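Local coordinates for protein serine protease inhibitor (Thermoanaerobacter tengcongensis, PDB 2PEF) that probably inhibits serine-type endopeptidases as a member of the serpin family, and is held here in the latent state, at residues Y217-P229 against N348-T360. Residues are numbered along the deposited sequence; the frame is centred on the assembly and turned at random.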
ATOM      1  N   TYR A 217     -14.489   4.873 -10.237  1.00  9.45           N
ATOM      2  CA  TYR A 217     -14.019   4.078 -11.368  1.00 10.16           C
ATOM      3  C   TYR A 217     -15.175   3.255 -11.921  1.00  9.97           C
ATOM      4  O   TYR A 217     -16.187   3.041 -11.241  1.00  9.37           O
ATOM      5  CB  TYR A 217     -12.851   3.171 -10.966  1.00  9.84           C
ATOM      6  CG  TYR A 217     -11.619   3.943 -10.562  1.00  9.84           C
ATOM      7  CD1 TYR A 217     -11.322   4.151  -9.217  1.00  9.09           C
ATOM      8  CD2 TYR A 217     -10.763   4.493 -11.526  1.00 11.54           C
ATOM      9  CE1 TYR A 217     -10.195   4.870  -8.833  1.00 10.39           C
ATOM     10  CE2 TYR A 217      -9.630   5.216 -11.155  1.00 10.09           C
ATOM     11  CZ  TYR A 217      -9.361   5.407  -9.802  1.00 10.22           C
ATOM     12  OH  TYR A 217      -8.256   6.116  -9.408  1.00 10.81           O
ATOM     13  N   ALA A 218     -15.016   2.808 -13.163  1.00  9.45           N
ATOM     14  CA  ALA A 218     -16.024   2.002 -13.845  1.00  9.28           C
ATOM     15  C   ALA A 218     -16.494   0.862 -12.958  1.00  9.29           C
ATOM     16  O   ALA A 218     -15.673   0.189 -12.327  1.00 10.58           O
ATOM     17  CB  ALA A 218     -15.447   1.444 -15.135  1.00  9.05           C
ATOM     18  N   LYS A 219     -17.814   0.660 -12.928  1.00  9.29           N
ATOM     19  CA  LYS A 219     -18.477  -0.412 -12.155  1.00  9.75           C
ATOM     20  C   LYS A 219     -18.562  -0.155 -10.643  1.00  9.96           C
ATOM     21  O   LYS A 219     -19.142  -0.959  -9.894  1.00  9.82           O
ATOM     22  CB  LYS A 219     -17.870  -1.780 -12.474  1.00  9.51           C
ATOM     23  CG  LYS A 219     -17.973  -2.119 -13.951  1.00  8.92           C
ATOM     24  CD  LYS A 219     -17.288  -3.415 -14.313  1.00  9.60           C
ATOM     25  CE  LYS A 219     -17.131  -3.510 -15.828  1.00 10.63           C
ATOM     26  NZ  LYS A 219     -16.369  -4.719 -16.236  1.00 11.74           N
ATOM     27  N   ASN A 220     -17.987   0.965 -10.212  1.00  9.34           N
ATOM     28  CA  ASN A 220     -18.170   1.503  -8.855  1.00 10.06           C
ATOM     29  C   ASN A 220     -17.640   0.673  -7.683  1.00  9.39           C
ATOM     30  O   ASN A 220     -18.000   0.927  -6.530  1.00 10.44           O
ATOM     31  CB  ASN A 220     -19.633   1.888  -8.615  1.00 10.48           C
ATOM     32  CG  ASN A 220     -20.029   3.128  -9.387  1.00 14.80           C
ATOM     33  OD1 ASN A 220     -20.539   3.039 -10.500  1.00 19.96           O
ATOM     34  ND2 ASN A 220     -19.765   4.291  -8.812  1.00 15.50           N
ATOM     35  N   HIS A 221     -16.768  -0.291  -7.969  1.00  9.33           N
ATOM     36  CA  HIS A 221     -16.118  -1.063  -6.903  1.00  9.84           C
ATOM     37  C   HIS A 221     -15.066  -0.239  -6.183  1.00 10.48           C
ATOM     38  O   HIS A 221     -14.815  -0.427  -4.983  1.00 10.39           O
ATOM     39  CB  HIS A 221     -15.475  -2.318  -7.478  1.00 10.16           C
ATOM     40  CG  HIS A 221     -16.432  -3.185  -8.224  1.00 11.58           C
ATOM     41  ND1 HIS A 221     -17.521  -3.778  -7.621  1.00 12.16           N
ATOM     42  CD2 HIS A 221     -16.463  -3.567  -9.522  1.00 12.76           C
ATOM     43  CE1 HIS A 221     -18.180  -4.491  -8.518  1.00 10.85           C
ATOM     44  NE2 HIS A 221     -17.559  -4.377  -9.680  1.00  9.31           N
ATOM     45  N   TYR A 222     -14.450   0.674  -6.928  1.00  9.18           N
ATOM     46  CA  TYR A 222     -13.383   1.520  -6.399  1.00  8.41           C
ATOM     47  C   TYR A 222     -13.632   2.966  -6.766  1.00  8.29           C
ATOM     48  O   TYR A 222     -14.301   3.257  -7.753  1.00  9.86           O
ATOM     49  CB  TYR A 222     -12.019   1.067  -6.931  1.00  9.87           C
ATOM     50  CG  TYR A 222     -11.755  -0.396  -6.667  1.00 11.34           C
ATOM     51  CD1 TYR A 222     -11.803  -1.332  -7.699  1.00 12.89           C
ATOM     52  CD2 TYR A 222     -11.481  -0.847  -5.378  1.00 12.78           C
ATOM     53  CE1 TYR A 222     -11.569  -2.686  -7.450  1.00 10.62           C
ATOM     54  CE2 TYR A 222     -11.248  -2.190  -5.117  1.00 10.42           C
ATOM     55  CZ  TYR A 222     -11.299  -3.103  -6.156  1.00 10.42           C
ATOM     56  OH  TYR A 222     -11.075  -4.433  -5.895  1.00 12.35           O
ATOM     57  N   SER A 223     -13.093   3.870  -5.955  1.00 10.15           N
ATOM     58  CA  SER A 223     -13.165   5.294  -6.231  1.00  9.31           C
ATOM     59  C   SER A 223     -11.858   5.988  -5.876  1.00 10.84           C
ATOM     60  O   SER A 223     -11.020   5.443  -5.155  1.00  9.12           O
ATOM     61  CB  SER A 223     -14.325   5.948  -5.473  1.00  9.86           C
ATOM     62  OG  SER A 223     -15.571   5.463  -5.943  1.00 10.93           O
ATOM     63  N   PHE A 224     -11.704   7.192  -6.409  1.00 10.90           N
ATOM     64  CA  PHE A 224     -10.549   8.024  -6.152  1.00 10.44           C
ATOM     65  C   PHE A 224     -10.999   9.161  -5.240  1.00 11.80           C
ATOM     66  O   PHE A 224     -11.911   9.917  -5.581  1.00 11.97           O
ATOM     67  CB  PHE A 224     -10.007   8.573  -7.480  1.00 12.20           C
ATOM     68  CG  PHE A 224      -8.721   9.340  -7.349  1.00 12.36           C
ATOM     69  CD1 PHE A 224      -7.494   8.694  -7.488  1.00 13.61           C
ATOM     70  CD2 PHE A 224      -8.731  10.714  -7.121  1.00 12.62           C
ATOM     71  CE1 PHE A 224      -6.297   9.395  -7.381  1.00 11.48           C
ATOM     72  CE2 PHE A 224      -7.533  11.421  -7.008  1.00 11.24           C
ATOM     73  CZ  PHE A 224      -6.319  10.761  -7.147  1.00 14.87           C
ATOM     74  N   VAL A 225     -10.361   9.252  -4.075  1.00 11.15           N
ATOM     75  CA  VAL A 225     -10.630  10.312  -3.109  1.00 11.47           C
ATOM     76  C   VAL A 225      -9.541  11.378  -3.230  1.00 11.15           C
ATOM     77  O   VAL A 225      -8.357  11.047  -3.204  1.00 10.87           O
ATOM     78  CB  VAL A 225     -10.657   9.732  -1.670  1.00 12.34           C
ATOM     79  CG1 VAL A 225     -10.739  10.844  -0.617  1.00 12.27           C
ATOM     80  CG2 VAL A 225     -11.811   8.750  -1.517  1.00 12.47           C
ATOM     81  N   ALA A 226      -9.945  12.645  -3.374  1.00 10.87           N
ATOM     82  CA  ALA A 226      -9.006  13.772  -3.416  1.00 11.45           C
ATOM     83  C   ALA A 226      -9.336  14.738  -2.290  1.00 11.42           C
ATOM     84  O   ALA A 226     -10.492  15.125  -2.134  1.00 12.03           O
ATOM     85  CB  ALA A 226      -9.072  14.486  -4.762  1.00 12.32           C
ATOM     86  N   ILE A 227      -8.329  15.108  -1.498  1.00 11.14           N
ATOM     87  CA  ILE A 227      -8.532  15.974  -0.336  1.00 11.76           C
ATOM     88  C   ILE A 227      -7.565  17.148  -0.395  1.00 11.91           C
ATOM     89  O   ILE A 227      -6.360  16.951  -0.493  1.00 11.96           O
ATOM     90  CB  ILE A 227      -8.334  15.204   0.993  1.00 10.15           C
ATOM     91  CG1 ILE A 227      -9.310  14.030   1.086  1.00 12.83           C
ATOM     92  CG2 ILE A 227      -8.488  16.148   2.201  1.00 12.50           C
ATOM     93  CD1 ILE A 227      -8.963  13.042   2.170  1.00 12.63           C
ATOM     94  N   LEU A 228      -8.104  18.362  -0.347  1.00 12.20           N
ATOM     95  CA  LEU A 228      -7.294  19.562  -0.470  1.00 12.30           C
ATOM     96  C   LEU A 228      -7.300  20.381   0.821  1.00 12.19           C
ATOM     97  O   LEU A 228      -8.273  21.075   1.108  1.00 11.55           O
ATOM     98  CB  LEU A 228      -7.799  20.424  -1.635  1.00 12.68           C
ATOM     99  CG  LEU A 228      -7.024  21.700  -1.973  1.00 14.42           C
ATOM    100  CD1 LEU A 228      -5.752  21.370  -2.747  1.00 16.52           C
ATOM    101  CD2 LEU A 228      -7.916  22.635  -2.775  1.00 16.85           C
ATOM    102  N   PRO A 229      -6.219  20.283   1.616  1.00 12.46           N
ATOM    103  CA  PRO A 229      -6.093  21.137   2.800  1.00 11.48           C
ATOM    104  C   PRO A 229      -6.071  22.617   2.413  1.00 11.49           C
ATOM    105  O   PRO A 229      -5.476  22.985   1.399  1.00 12.52           O
ATOM    106  CB  PRO A 229      -4.754  20.700   3.399  1.00 12.23           C
ATOM    107  CG  PRO A 229      -4.562  19.301   2.892  1.00 14.05           C
ATOM    108  CD  PRO A 229      -5.076  19.361   1.491  1.00 11.90           C
ATOM    109  N   ASN A 348       1.256  24.681  -5.223  1.00 13.22           N
ATOM    110  CA  ASN A 348       0.808  25.574  -4.160  1.00 13.89           C
ATOM    111  C   ASN A 348      -0.504  25.083  -3.564  1.00 13.51           C
ATOM    112  O   ASN A 348      -0.907  25.503  -2.473  1.00 13.72           O
ATOM    113  CB  ASN A 348       0.685  27.001  -4.684  1.00 13.87           C
ATOM    114  CG  ASN A 348       2.034  27.626  -4.967  1.00 15.35           C
ATOM    115  OD1 ASN A 348       2.938  27.582  -4.130  1.00 16.17           O
ATOM    116  ND2 ASN A 348       2.185  28.201  -6.152  1.00 11.53           N
ATOM    117  N   ARG A 349      -1.152  24.172  -4.288  1.00 13.61           N
ATOM    118  CA  ARG A 349      -2.328  23.470  -3.801  1.00 13.64           C
ATOM    119  C   ARG A 349      -2.064  21.959  -3.795  1.00 12.45           C
ATOM    120  O   ARG A 349      -2.655  21.216  -4.590  1.00 11.36           O
ATOM    121  CB  ARG A 349      -3.563  23.815  -4.639  1.00 14.87           C
ATOM    122  CG  ARG A 349      -3.888  25.304  -4.680  1.00 18.05           C
ATOM    123  CD  ARG A 349      -5.343  25.538  -5.034  1.00 20.73           C
ATOM    124  NE  ARG A 349      -5.662  25.081  -6.385  1.00 22.58           N
ATOM    125  CZ  ARG A 349      -6.891  24.825  -6.819  1.00 23.14           C
ATOM    126  NH1 ARG A 349      -7.932  24.968  -6.010  1.00 22.23           N
ATOM    127  NH2 ARG A 349      -7.080  24.412  -8.066  1.00 27.66           N
ATOM    128  N   PRO A 350      -1.183  21.496  -2.886  1.00 10.73           N
ATOM    129  CA  PRO A 350      -0.916  20.064  -2.818  1.00 10.83           C
ATOM    130  C   PRO A 350      -2.140  19.354  -2.261  1.00 10.46           C
ATOM    131  O   PRO A 350      -3.011  20.002  -1.665  1.00 10.29           O
ATOM    132  CB  PRO A 350       0.261  19.968  -1.842  1.00 10.68           C
ATOM    133  CG  PRO A 350       0.131  21.173  -0.989  1.00 11.55           C
ATOM    134  CD  PRO A 350      -0.419  22.243  -1.866  1.00 11.43           C
ATOM    135  N   PHE A 351      -2.220  18.045  -2.470  1.00  9.73           N
ATOM    136  CA  PHE A 351      -3.389  17.293  -2.041  1.00  9.21           C
ATOM    137  C   PHE A 351      -3.074  15.867  -1.628  1.00 10.04           C
ATOM    138  O   PHE A 351      -2.043  15.315  -1.997  1.00  9.66           O
ATOM    139  CB  PHE A 351      -4.486  17.321  -3.116  1.00  9.94           C
ATOM    140  CG  PHE A 351      -4.094  16.680  -4.420  1.00  7.11           C
ATOM    141  CD1 PHE A 351      -4.362  15.330  -4.657  1.00  6.05           C
ATOM    142  CD2 PHE A 351      -3.491  17.427  -5.427  1.00  8.50           C
ATOM    143  CE1 PHE A 351      -4.018  14.735  -5.867  1.00  9.76           C
ATOM    144  CE2 PHE A 351      -3.143  16.839  -6.640  1.00  7.74           C
ATOM    145  CZ  PHE A 351      -3.412  15.493  -6.862  1.00 11.08           C
ATOM    146  N   ILE A 352      -3.983  15.301  -0.843  1.00  9.18           N
ATOM    147  CA  ILE A 352      -3.908  13.921  -0.389  1.00  9.65           C
ATOM    148  C   ILE A 352      -4.898  13.152  -1.246  1.00  9.57           C
ATOM    149  O   ILE A 352      -5.941  13.685  -1.616  1.00 10.25           O
ATOM    150  CB  ILE A 352      -4.277  13.811   1.126  1.00  8.98           C
ATOM    151  CG1 ILE A 352      -3.172  14.408   2.007  1.00 13.47           C
ATOM    152  CG2 ILE A 352      -4.531  12.357   1.557  1.00 12.00           C
ATOM    153  CD1 ILE A 352      -3.224  15.909   2.162  1.00 16.96           C
ATOM    154  N   PHE A 353      -4.568  11.917  -1.595  1.00  9.97           N
ATOM    155  CA  PHE A 353      -5.516  11.097  -2.338  1.00  9.39           C
ATOM    156  C   PHE A 353      -5.508   9.667  -1.833  1.00  9.77           C
ATOM    157  O   PHE A 353      -4.564   9.233  -1.162  1.00 10.29           O
ATOM    158  CB  PHE A 353      -5.224  11.136  -3.843  1.00 10.72           C
ATOM    159  CG  PHE A 353      -3.950  10.454  -4.220  1.00  7.26           C
ATOM    160  CD1 PHE A 353      -3.932   9.093  -4.517  1.00  9.83           C
ATOM    161  CD2 PHE A 353      -2.767  11.170  -4.279  1.00  7.25           C
ATOM    162  CE1 PHE A 353      -2.743   8.457  -4.850  1.00 11.84           C
ATOM    163  CE2 PHE A 353      -1.571  10.542  -4.608  1.00  9.52           C
ATOM    164  CZ  PHE A 353      -1.560   9.182  -4.901  1.00  9.38           C
ATOM    165  N   ALA A 354      -6.568   8.942  -2.172  1.00 10.38           N
ATOM    166  CA  ALA A 354      -6.657   7.529  -1.876  1.00  9.87           C
ATOM    167  C   ALA A 354      -7.441   6.837  -2.977  1.00 10.01           C
ATOM    168  O   ALA A 354      -8.327   7.432  -3.592  1.00 11.35           O
ATOM    169  CB  ALA A 354      -7.312   7.302  -0.542  1.00  8.75           C
ATOM    170  N   ILE A 355      -7.071   5.589  -3.236  1.00  8.67           N
ATOM    171  CA  ILE A 355      -7.880   4.688  -4.038  1.00  9.44           C
ATOM    172  C   ILE A 355      -8.593   3.798  -3.025  1.00  9.31           C
ATOM    173  O   ILE A 355      -7.939   3.060  -2.281  1.00 10.42           O
ATOM    174  CB  ILE A 355      -7.010   3.850  -5.000  1.00  9.62           C
ATOM    175  CG1 ILE A 355      -6.287   4.776  -5.991  1.00  7.87           C
ATOM    176  CG2 ILE A 355      -7.860   2.794  -5.710  1.00 11.05           C
ATOM    177  CD1 ILE A 355      -5.191   4.102  -6.786  1.00 10.22           C
ATOM    178  N   ILE A 356      -9.923   3.884  -2.984  1.00  9.83           N
ATOM    179  CA  ILE A 356     -10.699   3.178  -1.961  1.00  9.30           C
ATOM    180  C   ILE A 356     -11.563   2.041  -2.500  1.00  9.26           C
ATOM    181  O   ILE A 356     -12.078   2.094  -3.619  1.00  9.76           O
ATOM    182  CB  ILE A 356     -11.586   4.144  -1.092  1.00  8.98           C
ATOM    183  CG1 ILE A 356     -12.616   4.892  -1.951  1.00 10.07           C
ATOM    184  CG2 ILE A 356     -10.714   5.105  -0.282  1.00 10.02           C
ATOM    185  CD1 ILE A 356     -13.808   5.464  -1.175  1.00  8.52           C
ATOM    186  N   ASP A 357     -11.702   1.013  -1.668  1.00  9.45           N
ATOM    187  CA  ASP A 357     -12.640  -0.075  -1.868  1.00  9.39           C
ATOM    188  C   ASP A 357     -13.989   0.426  -1.350  1.00 10.14           C
ATOM    189  O   ASP A 357     -14.166   0.625  -0.146  1.00 10.21           O
ATOM    190  CB  ASP A 357     -12.123  -1.301  -1.094  1.00  9.52           C
ATOM    191  CG  ASP A 357     -13.209  -2.314  -0.743  1.00 10.89           C
ATOM    192  OD1 ASP A 357     -14.209  -2.446  -1.479  1.00 13.59           O
ATOM    193  OD2 ASP A 357     -13.029  -3.004   0.285  1.00 13.86           O
ATOM    194  N   ASN A 358     -14.932   0.645  -2.269  1.00  8.98           N
ATOM    195  CA  ASN A 358     -16.237   1.210  -1.909  1.00  8.82           C
ATOM    196  C   ASN A 358     -17.107   0.360  -0.978  1.00 10.41           C
ATOM    197  O   ASN A 358     -18.044   0.877  -0.363  1.00 12.35           O
ATOM    198  CB  ASN A 358     -17.012   1.634  -3.162  1.00  8.13           C
ATOM    199  CG  ASN A 358     -16.426   2.866  -3.818  1.00  8.36           C
ATOM    200  OD1 ASN A 358     -15.976   3.792  -3.139  1.00 10.20           O
ATOM    201  ND2 ASN A 358     -16.430   2.889  -5.151  1.00  8.59           N
ATOM    202  N   SER A 359     -16.794  -0.929  -0.859  1.00 10.16           N
ATOM    203  CA  SER A 359     -17.544  -1.805   0.049  1.00 11.28           C
ATOM    204  C   SER A 359     -17.189  -1.569   1.520  1.00 11.77           C
ATOM    205  O   SER A 359     -17.966  -1.920   2.412  1.00 11.35           O
ATOM    206  CB  SER A 359     -17.349  -3.282  -0.317  1.00 12.09           C
ATOM    207  OG  SER A 359     -16.063  -3.746   0.065  1.00 16.13           O
ATOM    208  N   THR A 360     -16.021  -0.974   1.767  1.00 11.64           N
ATOM    209  CA  THR A 360     -15.512  -0.789   3.133  1.00 11.66           C
ATOM    210  C   THR A 360     -15.032   0.638   3.411  1.00 12.05           C
ATOM    211  O   THR A 360     -14.918   1.039   4.570  1.00 12.91           O
ATOM    212  CB  THR A 360     -14.320  -1.729   3.425  1.00 11.88           C
ATOM    213  OG1 THR A 360     -13.254  -1.434   2.512  1.00  9.75           O
ATOM    214  CG2 THR A 360     -14.717  -3.200   3.304  1.00 13.42           C
TER
HETATM  215  O   HOH W   1     -15.622  -2.690  -3.833  1.00 20.39           O
HETATM  216  O   HOH W   2      -3.511  22.424  -0.419  1.00 18.17           O
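The ring of F224 lies across the base of F353, its CZ 3.5 Å from F353 CB, and the two rings run nearly parallel (planes at 9°) yet are so strongly displaced that little of one lies over the other. With CG of F353 between its own backbone N and carbonyl carbon (chi1 69°), the contact falls at its CB, CG and CD1 while the rest of its ring runs on past F224. On the same face I355 packs beside F224, and the OH of Y217, hydrogen-bonded to T323, comes up to I355 CG1. On the other face V225 CG2 meets I356 CD1 at 3.9 Å, the two side chains crossing at about a right angle, and farther along P229 CG touches I352 CD1 at 3.7 Å. Between these two faces the strands pair antiparallel, with two backbone bonds in each of the couples S223/I356, V225/A354 and I227/I352; V225 N to A354 O, at 2.8 Å, is almost straight (174°). Past the strand ends N358 ties off the ladder: its backbone N donates to H221 O, while ND2 spends one bond on S223 OG at 2.8 Å and another on N220 O at 2.9 Å. S223 OG lies close to the amide plane, whereas ND2 meets the backbone O of N220 from well above its carbonyl plane. Replacing N358 by an alanine is likely to leave S223 OG and N220 O without their shared donor and the turn before strand 222-229 less firmly fixed. A water also bridges H221 O and D357 OD1. This pair lies within what corresponds to β-sheet B of the serpin fold, between strands 210-216 and 362-372; F224 and F353 pack against strand 255-273, while I227 and I352 touch Y238 and I239 of helix 235-241.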